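Local coordinates for beta-glucuronidase (uncultured Clostridium sp., PDB 6U7J) that hydrolyses beta-glucuronides and, as a gut microbial enzyme, reactivates estrogens by removing the glucuronic acid from their conjugates, at the interface of chains A and B. Coordinates in Å, arbitrary orientation; residue numbers count along the deposited sequence, not the author numbering. Chains: chain A/B, Beta-glucuronidase.

Contact 1: the interface of chains A and B. Residues chain A 16-17, 20, 89, 192; chain B 20, 86, 88-89.
The amide of A:Gln20 stands nearly perpendicular to the B:Trp89 indole, with 87° between the two flat groups, above the plane of the ring but beyond its NE1 rim. Within chain B, one face of that indole carries the ring carbon CG of B:Pro86, set toward the rim, while the amide carbon of B:Gln20 lies at its edge. The A:Trp89 indole repeats the pattern with a different cover: SG of A:Cys192 rests 3.6 Å above its plane, and A:Gln20 of its own chain lies at the edge. B:Pro86 works on both sides, since its CG also packs against A:Gln20 CD at 3.8 Å. The indole NE1 of B:Trp89 donates to OE1 of B:Gln20 at 3.0 Å, arriving from above the carbonyl plane although the acceptor stays close to the plane of the ring; this bond within chain B helps hold the rotation of the B:Gln20 amide. Both glutamines are extended, CG opposite the backbone N (chi1 -157° in A:Gln20), and they advance on each other from opposite directions. Their amide ends are modelled too close to be sound. The A:Gln20 amide may be turned over, because its NE2 faces A:Trp89 NE1, donor to donor, at 3.0 Å. A:Gln20 and B:Gln20 open the strands 20-23, and A:Trp89 and B:Trp89 close the 3-10 helices 87-89, which places this like-with-like meeting about the two-fold in the N-terminal region related to the family 2 sugar-binding domain.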
loop_
_atom_site.group_PDB
_atom_site.type_symbol
_atom_site.label_atom_id
_atom_site.label_comp_id
_atom_site.label_asym_id
_atom_site.label_seq_id
_atom_site.Cartn_x
_atom_site.Cartn_y
_atom_site.Cartn_z
ATOM N N ASN A 16 -16.728 -18.468 42.563
ATOM C CA ASN A 16 -17.881 -18.138 43.390
ATOM C C ASN A 16 -17.437 -18.221 44.847
ATOM O O ASN A 16 -16.241 -18.131 45.143
ATOM C CB ASN A 16 -19.075 -19.046 43.057
ATOM C CG ASN A 16 -18.743 -20.511 43.156
ATOM O OD1 ASN A 16 -18.049 -20.942 44.069
ATOM N ND2 ASN A 16 -19.243 -21.292 42.211
ATOM N N GLU A 17 -18.394 -18.384 45.758
ATOM C CA GLU A 17 -18.045 -18.453 47.170
ATOM C C GLU A 17 -17.236 -19.702 47.506
ATOM O O GLU A 17 -16.506 -19.693 48.499
ATOM C CB GLU A 17 -19.317 -18.398 48.033
ATOM C CG GLU A 17 -20.009 -19.740 48.197
ATOM C CD GLU A 17 -20.943 -20.090 47.039
ATOM O OE1 GLU A 17 -20.876 -19.444 45.967
ATOM O OE2 GLU A 17 -21.746 -21.033 47.202
ATOM N N GLN A 20 -12.364 -21.093 43.360
ATOM C CA GLN A 20 -11.548 -19.920 43.078
ATOM C C GLN A 20 -10.546 -20.229 41.977
ATOM O O GLN A 20 -9.996 -21.330 41.928
ATOM C CB GLN A 20 -10.813 -19.446 44.335
ATOM C CG GLN A 20 -10.395 -17.977 44.318
ATOM C CD GLN A 20 -9.397 -17.678 45.429
ATOM O OE1 GLN A 20 -8.443 -16.926 45.242
ATOM N NE2 GLN A 20 -9.601 -18.296 46.582
ATOM N N TRP A 89 -5.714 -21.806 50.950
ATOM C CA TRP A 89 -6.155 -22.930 50.136
ATOM C C TRP A 89 -5.906 -24.279 50.808
ATOM O O TRP A 89 -5.957 -25.312 50.127
ATOM C CB TRP A 89 -5.469 -22.891 48.762
ATOM C CG TRP A 89 -6.120 -21.919 47.811
ATOM C CD1 TRP A 89 -6.966 -20.898 48.139
ATOM C CD2 TRP A 89 -5.984 -21.881 46.384
ATOM N NE1 TRP A 89 -7.356 -20.227 47.012
ATOM C CE2 TRP A 89 -6.776 -20.814 45.920
ATOM C CE3 TRP A 89 -5.271 -22.641 45.458
ATOM C CZ2 TRP A 89 -6.867 -20.480 44.565
ATOM C CZ3 TRP A 89 -5.368 -22.310 44.102
ATOM C CH2 TRP A 89 -6.159 -21.241 43.675
ATOM N N CYS A 192 -9.220 -24.068 42.537
ATOM C CA CYS A 192 -9.519 -24.852 43.714
ATOM C C CYS A 192 -11.018 -25.091 43.829
ATOM O O CYS A 192 -11.844 -24.267 43.417
ATOM C CB CYS A 192 -8.960 -24.183 44.992
ATOM S SG CYS A 192 -9.876 -22.731 45.605
ATOM N N GLN B 20 -2.874 -12.893 47.991
ATOM C CA GLN B 20 -3.413 -13.508 46.795
ATOM C C GLN B 20 -4.086 -12.444 45.941
ATOM O O GLN B 20 -4.661 -11.484 46.460
ATOM C CB GLN B 20 -4.398 -14.639 47.144
ATOM C CG GLN B 20 -4.539 -15.662 46.031
ATOM C CD GLN B 20 -5.675 -16.631 46.281
ATOM O OE1 GLN B 20 -6.140 -16.793 47.418
ATOM N NE2 GLN B 20 -6.142 -17.275 45.216
ATOM N N PRO B 86 -14.382 -15.439 47.863
ATOM C CA PRO B 86 -14.515 -16.820 48.331
ATOM C C PRO B 86 -14.644 -16.880 49.849
ATOM O O PRO B 86 -14.207 -15.975 50.565
ATOM C CB PRO B 86 -13.222 -17.489 47.850
ATOM C CG PRO B 86 -12.254 -16.380 47.653
ATOM C CD PRO B 86 -13.013 -15.104 47.435
ATOM N N LEU B 88 -12.994 -18.720 51.683
ATOM C CA LEU B 88 -11.634 -18.819 52.188
ATOM C C LEU B 88 -10.958 -17.470 52.435
ATOM O O LEU B 88 -9.890 -17.449 53.053
ATOM C CB LEU B 88 -10.811 -19.645 51.206
ATOM C CG LEU B 88 -11.376 -21.051 51.047
ATOM C CD1 LEU B 88 -10.762 -21.752 49.856
ATOM C CD2 LEU B 88 -11.151 -21.837 52.322
ATOM N N TRP B 89 -11.522 -16.353 51.972
ATOM C CA TRP B 89 -10.948 -15.041 52.252
ATOM C C TRP B 89 -11.569 -14.388 53.485
ATOM O O TRP B 89 -11.267 -13.224 53.771
ATOM C CB TRP B 89 -11.093 -14.125 51.020
ATOM C CG TRP B 89 -10.104 -14.428 49.910
ATOM C CD1 TRP B 89 -9.389 -15.574 49.745
ATOM C CD2 TRP B 89 -9.736 -13.567 48.814
ATOM N NE1 TRP B 89 -8.602 -15.486 48.618
ATOM C CE2 TRP B 89 -8.793 -14.262 48.034
ATOM C CE3 TRP B 89 -10.119 -12.280 48.419
ATOM C CZ2 TRP B 89 -8.219 -13.713 46.879
ATOM C CZ3 TRP B 89 -9.539 -11.728 47.265
ATOM C CH2 TRP B 89 -8.603 -12.448 46.514
#

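Contact 2: the interface of chains A and B. Residues chain A 63-64, 312; chain B 320-321, 324, 576-577.
A:Ile312 reaches its delta-methyl CD1 to within 3.6 Å of CD1 of B:Leu321, the apolar centre of this patch. The fully extended CG1 arm of the isoleucine (chi2 -178°) carries the methyl to the leucine, while the other branch, CG2, lies 3.9 Å from CB of B:Arg324. A single side chain thus spans two residues one turn apart on helix 319-332. The same leucine methyl covers one face of the B:Arg577 guanidinium, offset toward its rim, so the apolar centre borders a charged group. Further out, B:Arg324 bends at chi2 (80°) and lays its aliphatic part beside the backbone of A:Ile64, CD coming 3.2 Å from that residue's carbonyl O. The carbonyl also faces the edge of the guanidinium, but at 3.6 Å from NH1 it is a polar neighbour and no more. Among the groups that hold the guanidinium is a carbonyl of its own chain: NH2 donates to the carbonyl O of B:Arg577 at 3.0 Å, a nearly straight bond (162° at H) with the acceptor in the guanidinium plane. The patch illustrates how an arginine anchored within its own chain can offer its hydrocarbon stem to a partner, and it probably helps hold together two subunits of the tetrameric assembly.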
loop_
_atom_site.group_PDB
_atom_site.type_symbol
_atom_site.label_atom_id
_atom_site.label_comp_id
_atom_site.label_asym_id
_atom_site.label_seq_id
_atom_site.Cartn_x
_atom_site.Cartn_y
_atom_site.Cartn_z
ATOM N N ASP A 63 6.047 -15.385 16.311
ATOM C CA ASP A 63 6.101 -14.027 15.779
ATOM C C ASP A 63 6.570 -13.000 16.802
ATOM O O ASP A 63 6.594 -11.804 16.501
ATOM C CB ASP A 63 4.731 -13.623 15.210
ATOM C CG ASP A 63 4.446 -14.259 13.843
ATOM O OD1 ASP A 63 5.392 -14.813 13.221
ATOM O OD2 ASP A 63 3.272 -14.202 13.388
ATOM N N ILE A 64 6.979 -13.436 17.988
ATOM C CA ILE A 64 7.369 -12.500 19.039
ATOM C C ILE A 64 8.767 -11.936 18.787
ATOM O O ILE A 64 9.011 -10.744 18.993
ATOM C CB ILE A 64 7.297 -13.186 20.417
ATOM C CG1 ILE A 64 5.863 -13.568 20.790
ATOM C CG2 ILE A 64 7.983 -12.311 21.472
ATOM C CD1 ILE A 64 4.863 -12.422 20.779
ATOM N N ILE A 312 1.325 -10.464 15.679
ATOM C CA ILE A 312 2.260 -10.594 16.798
ATOM C C ILE A 312 2.057 -11.870 17.613
ATOM O O ILE A 312 3.020 -12.602 17.870
ATOM C CB ILE A 312 2.210 -9.345 17.701
ATOM C CG1 ILE A 312 2.512 -8.106 16.858
ATOM C CG2 ILE A 312 3.223 -9.464 18.851
ATOM C CD1 ILE A 312 2.530 -6.824 17.627
ATOM N N ALA B 320 2.025 -9.236 25.263
ATOM C CA ALA B 320 2.673 -9.798 24.081
ATOM C C ALA B 320 3.265 -8.686 23.229
ATOM O O ALA B 320 4.410 -8.786 22.770
ATOM C CB ALA B 320 1.691 -10.641 23.273
ATOM N N LEU B 321 2.523 -7.588 23.066
ATOM C CA LEU B 321 3.057 -6.428 22.357
ATOM C C LEU B 321 4.284 -5.850 23.056
ATOM O O LEU B 321 5.219 -5.382 22.396
ATOM C CB LEU B 321 1.976 -5.362 22.234
ATOM C CG LEU B 321 2.328 -4.112 21.431
ATOM C CD1 LEU B 321 1.794 -4.234 20.021
ATOM C CD2 LEU B 321 1.707 -2.911 22.121
ATOM N N ARG B 324 7.325 -8.015 22.231
ATOM C CA ARG B 324 7.750 -7.736 20.860
ATOM C C ARG B 324 8.461 -6.394 20.778
ATOM O O ARG B 324 9.491 -6.275 20.109
ATOM C CB ARG B 324 6.557 -7.764 19.900
ATOM C CG ARG B 324 6.869 -7.154 18.524
ATOM C CD ARG B 324 7.617 -8.161 17.626
ATOM N NE ARG B 324 7.756 -7.697 16.248
ATOM C CZ ARG B 324 8.505 -8.294 15.324
ATOM N NH1 ARG B 324 9.189 -9.389 15.625
ATOM N NH2 ARG B 324 8.574 -7.790 14.099
ATOM N N GLU B 576 1.882 -2.107 13.430
ATOM C CA GLU B 576 1.953 -3.552 13.582
ATOM C C GLU B 576 3.380 -4.050 13.823
ATOM O O GLU B 576 3.638 -5.254 13.691
ATOM C CB GLU B 576 1.353 -4.233 12.356
ATOM C CG GLU B 576 -0.135 -3.881 12.117
ATOM C CD GLU B 576 -0.309 -2.477 11.568
ATOM O OE1 GLU B 576 0.569 -2.015 10.791
ATOM O OE2 GLU B 576 -1.306 -1.821 11.926
ATOM N N ARG B 577 4.309 -3.145 14.145
ATOM C CA ARG B 577 5.630 -3.495 14.698
ATOM C C ARG B 577 6.519 -4.189 13.667
ATOM O O ARG B 577 7.213 -5.158 13.975
ATOM C CB ARG B 577 5.508 -4.345 15.970
ATOM C CG ARG B 577 5.565 -3.531 17.241
ATOM C CD ARG B 577 4.332 -2.664 17.406
ATOM N NE ARG B 577 4.327 -1.963 18.687
ATOM C CZ ARG B 577 3.500 -0.964 18.985
ATOM N NH1 ARG B 577 2.613 -0.527 18.074
ATOM N NH2 ARG B 577 3.560 -0.390 20.180
#

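Contact 3: the interface of chains A and B. Residues chain A 311-312, 576; chain B 311, 576.
Carboxylate oxygen OD2 of A:Asp311 is caught between two glutamates: it touches the aliphatic stem of B:Glu576, 3.3 Å from CG, and lies 2.6 Å from OE2 of A:Glu576 in its own chain. The exchanged group matches it, with OD2 of B:Asp311 3.3 Å from CG of A:Glu576 and 2.6 Å from OE2 of B:Glu576. Two carboxylate oxygens so close would repel one another, so each pair probably shares a proton, which the coordinates do not show. Between the glutamates the stems touch, CG of A:Glu576 to CG of B:Glu576 at 3.8 Å, and the two side chains cross at about a right angle with their carboxylates turned 63° apart. Each glutamate bends at chi2 (77° in A:Glu576), which turns its carboxylate toward the stem of its mate and helps bring OE2 to the aspartate of its own chain; OE2 of A:Glu576 lies 3.7 Å from CG of B:Glu576. Across the axis the like oxygens stay further apart: OD2 of A:Asp311 is 4.8 Å from OD2 of B:Asp311, and the OE2 atoms of A:Glu576 and B:Glu576 keep the same separation. The acids come from loops of the TIM-barrel region, A:Asp311 and B:Asp311 between strand 301-305 and the helix starting at 319, A:Glu576 and B:Glu576 between strand 545-550 and helix 581-592.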
loop_
_atom_site.group_PDB
_atom_site.type_symbol
_atom_site.label_atom_id
_atom_site.label_comp_id
_atom_site.label_asym_id
_atom_site.label_seq_id
_atom_site.Cartn_x
_atom_site.Cartn_y
_atom_site.Cartn_z
ATOM N N ASP A 311 -2.048 -10.333 14.463
ATOM C CA ASP A 311 -0.665 -9.888 14.431
ATOM C C ASP A 311 0.025 -10.160 15.765
ATOM O O ASP A 311 -0.598 -10.118 16.831
ATOM C CB ASP A 311 -0.602 -8.398 14.114
ATOM C CG ASP A 311 -0.906 -8.095 12.661
ATOM O OD1 ASP A 311 -0.714 -8.974 11.788
ATOM O OD2 ASP A 311 -1.312 -6.954 12.380
ATOM N N ILE A 312 1.325 -10.464 15.679
ATOM C CA ILE A 312 2.260 -10.594 16.798
ATOM C C ILE A 312 2.057 -11.870 17.613
ATOM O O ILE A 312 3.020 -12.602 17.870
ATOM C CB ILE A 312 2.210 -9.345 17.701
ATOM C CG1 ILE A 312 2.512 -8.106 16.858
ATOM C CG2 ILE A 312 3.223 -9.464 18.851
ATOM C CD1 ILE A 312 2.530 -6.824 17.627
ATOM N N GLU A 576 -5.850 -6.648 10.510
ATOM C CA GLU A 576 -6.124 -5.638 11.522
ATOM C C GLU A 576 -7.601 -5.253 11.580
ATOM O O GLU A 576 -7.944 -4.199 12.140
ATOM C CB GLU A 576 -5.264 -4.402 11.279
ATOM C CG GLU A 576 -3.747 -4.693 11.316
ATOM C CD GLU A 576 -3.249 -5.369 10.038
ATOM O OE1 GLU A 576 -3.850 -5.146 8.953
ATOM O OE2 GLU A 576 -2.288 -6.160 10.124
ATOM N N ASP B 311 -3.247 -1.388 17.519
ATOM C CA ASP B 311 -4.527 -1.609 16.847
ATOM C C ASP B 311 -5.565 -2.215 17.796
ATOM O O ASP B 311 -5.232 -2.911 18.760
ATOM C CB ASP B 311 -4.360 -2.535 15.645
ATOM C CG ASP B 311 -3.556 -1.918 14.528
ATOM O OD1 ASP B 311 -3.553 -0.680 14.396
ATOM O OD2 ASP B 311 -2.923 -2.677 13.765
ATOM N N GLU B 576 1.882 -2.107 13.430
ATOM C CA GLU B 576 1.953 -3.552 13.582
ATOM C C GLU B 576 3.380 -4.050 13.823
ATOM O O GLU B 576 3.638 -5.254 13.691
ATOM C CB GLU B 576 1.353 -4.233 12.356
ATOM C CG GLU B 576 -0.135 -3.881 12.117
ATOM C CD GLU B 576 -0.309 -2.477 11.568
ATOM O OE1 GLU B 576 0.569 -2.015 10.791
ATOM O OE2 GLU B 576 -1.306 -1.821 11.926
#

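Contact 4: the interface of chains A and B. Residues chain A 320-321, 323-324, 576; chain B 63-64, 312.
B:Ile64 packs closely on the helix of chain A: its CG2 methyl meets CG1 of A:Val323 at 3.7 Å, the two side chains slanting across each other, while its CD1 turns to the carbonyl O of A:Ala320 at 4.0 Å. The backbone joins in, because the carbonyl O of B:Ile64 abuts CD of A:Arg324 at 3.2 Å and lies in the guanidinium plane at its edge. The arginine stem gets there by a bend at chi2 (67°) that lays it along the loop. CG2 of B:Ile312 fills the adjoining position, 4.0 Å from CB of A:Arg324 and equally near the A:Ala320 carbonyl O. Toward the other end the fit becomes looser. A:Leu321 approaches B:Ile312 through its backbone N, 4.4 Å from CG2, and the guanidinium NH1 of A:Arg324 stays 3.7 Å from the carbonyl O of B:Asp63. The ethyl arm of B:Ile312, turned to an unusual chi2 of 89°, carries CD1 away from the leucine to the carbonyl O of A:Glu576, at 3.8 Å. In this arm the two copies of the contact differ, while the rest largely matches. In the fold, helix 319-331 of one TIM-barrel region is met by two loops of the other chain, that of B:Asp63 and B:Ile64 from the N-terminal region and that of B:Ile312 from the barrel region.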
loop_
_atom_site.group_PDB
_atom_site.type_symbol
_atom_site.label_atom_id
_atom_site.label_comp_id
_atom_site.label_asym_id
_atom_site.label_seq_id
_atom_site.Cartn_x
_atom_site.Cartn_y
_atom_site.Cartn_z
ATOM N N ALA A 320 -10.065 -8.824 23.374
ATOM C CA ALA A 320 -10.381 -7.554 22.727
ATOM C C ALA A 320 -10.614 -7.759 21.236
ATOM O O ALA A 320 -11.587 -7.246 20.667
ATOM C CB ALA A 320 -9.259 -6.545 22.959
ATOM N N LEU A 321 -9.727 -8.519 20.590
ATOM C CA LEU A 321 -9.945 -8.915 19.203
ATOM C C LEU A 321 -11.233 -9.717 19.034
ATOM O O LEU A 321 -11.915 -9.593 18.006
ATOM C CB LEU A 321 -8.750 -9.730 18.723
ATOM C CG LEU A 321 -8.758 -10.207 17.276
ATOM C CD1 LEU A 321 -7.832 -9.349 16.423
ATOM C CD2 LEU A 321 -8.340 -11.670 17.235
ATOM N N VAL A 323 -14.037 -9.365 20.757
ATOM C CA VAL A 323 -15.172 -8.443 20.744
ATOM C C VAL A 323 -15.234 -7.690 19.420
ATOM O O VAL A 323 -16.311 -7.515 18.835
ATOM C CB VAL A 323 -15.120 -7.464 21.929
ATOM C CG1 VAL A 323 -16.394 -6.612 21.925
ATOM C CG2 VAL A 323 -14.967 -8.226 23.262
ATOM N N ARG A 324 -14.084 -7.215 18.936
ATOM C CA ARG A 324 -14.062 -6.508 17.661
ATOM C C ARG A 324 -14.603 -7.387 16.542
ATOM O O ARG A 324 -15.360 -6.913 15.689
ATOM C CB ARG A 324 -12.635 -6.029 17.360
ATOM C CG ARG A 324 -12.419 -5.482 15.942
ATOM C CD ARG A 324 -13.173 -4.171 15.704
ATOM N NE ARG A 324 -12.838 -3.617 14.388
ATOM C CZ ARG A 324 -13.323 -2.479 13.913
ATOM N NH1 ARG A 324 -14.175 -1.752 14.640
ATOM N NH2 ARG A 324 -12.951 -2.067 12.716
ATOM N N GLU A 576 -5.850 -6.648 10.510
ATOM C CA GLU A 576 -6.124 -5.638 11.522
ATOM C C GLU A 576 -7.601 -5.253 11.580
ATOM O O GLU A 576 -7.944 -4.199 12.140
ATOM C CB GLU A 576 -5.264 -4.402 11.279
ATOM C CG GLU A 576 -3.747 -4.693 11.316
ATOM C CD GLU A 576 -3.249 -5.369 10.038
ATOM O OE1 GLU A 576 -3.850 -5.146 8.953
ATOM O OE2 GLU A 576 -2.288 -6.160 10.124
ATOM N N ASP B 63 -11.965 2.041 19.698
ATOM C CA ASP B 63 -11.753 1.368 18.424
ATOM C C ASP B 63 -12.346 -0.034 18.392
ATOM O O ASP B 63 -12.059 -0.797 17.465
ATOM C CB ASP B 63 -10.256 1.301 18.103
ATOM C CG ASP B 63 -9.676 2.649 17.732
ATOM O OD1 ASP B 63 -10.462 3.591 17.456
ATOM O OD2 ASP B 63 -8.430 2.771 17.720
ATOM N N ILE B 64 -13.158 -0.390 19.384
ATOM C CA ILE B 64 -13.713 -1.737 19.456
ATOM C C ILE B 64 -14.946 -1.866 18.559
ATOM O O ILE B 64 -15.129 -2.892 17.890
ATOM C CB ILE B 64 -14.041 -2.098 20.927
ATOM C CG1 ILE B 64 -12.769 -2.141 21.795
ATOM C CG2 ILE B 64 -14.750 -3.429 21.005
ATOM C CD1 ILE B 64 -11.842 -3.331 21.496
ATOM N N ILE B 312 -6.839 -1.925 17.498
ATOM C CA ILE B 312 -8.047 -2.453 18.140
ATOM C C ILE B 312 -8.221 -1.948 19.567
ATOM O O ILE B 312 -9.281 -1.410 19.900
ATOM C CB ILE B 312 -8.107 -3.995 18.090
ATOM C CG1 ILE B 312 -8.393 -4.452 16.659
ATOM C CG2 ILE B 312 -9.303 -4.526 18.888
ATOM C CD1 ILE B 312 -7.197 -4.655 15.806
#

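Contacts 2 and 4 are the two-fold twins of one another, their C-alpha centres about 16 Å apart, and contact 3 lies between them, about 7 Å from contact 2 and 11 Å from contact 4. Contact 3 shares A:Ile312 and B:Glu576 with contact 2 and A:Glu576 with contact 4, so the loops of these residues serve acidic centre and apolar flanks alike. Contact 1 stands 32 to 37 Å from the others and adds the N-terminal region. Two such distant anchorages may limit how the subunits tilt, as would suit a dimeric unit of the four-subunit assembly, though the structure alone does not show that it forms in solution.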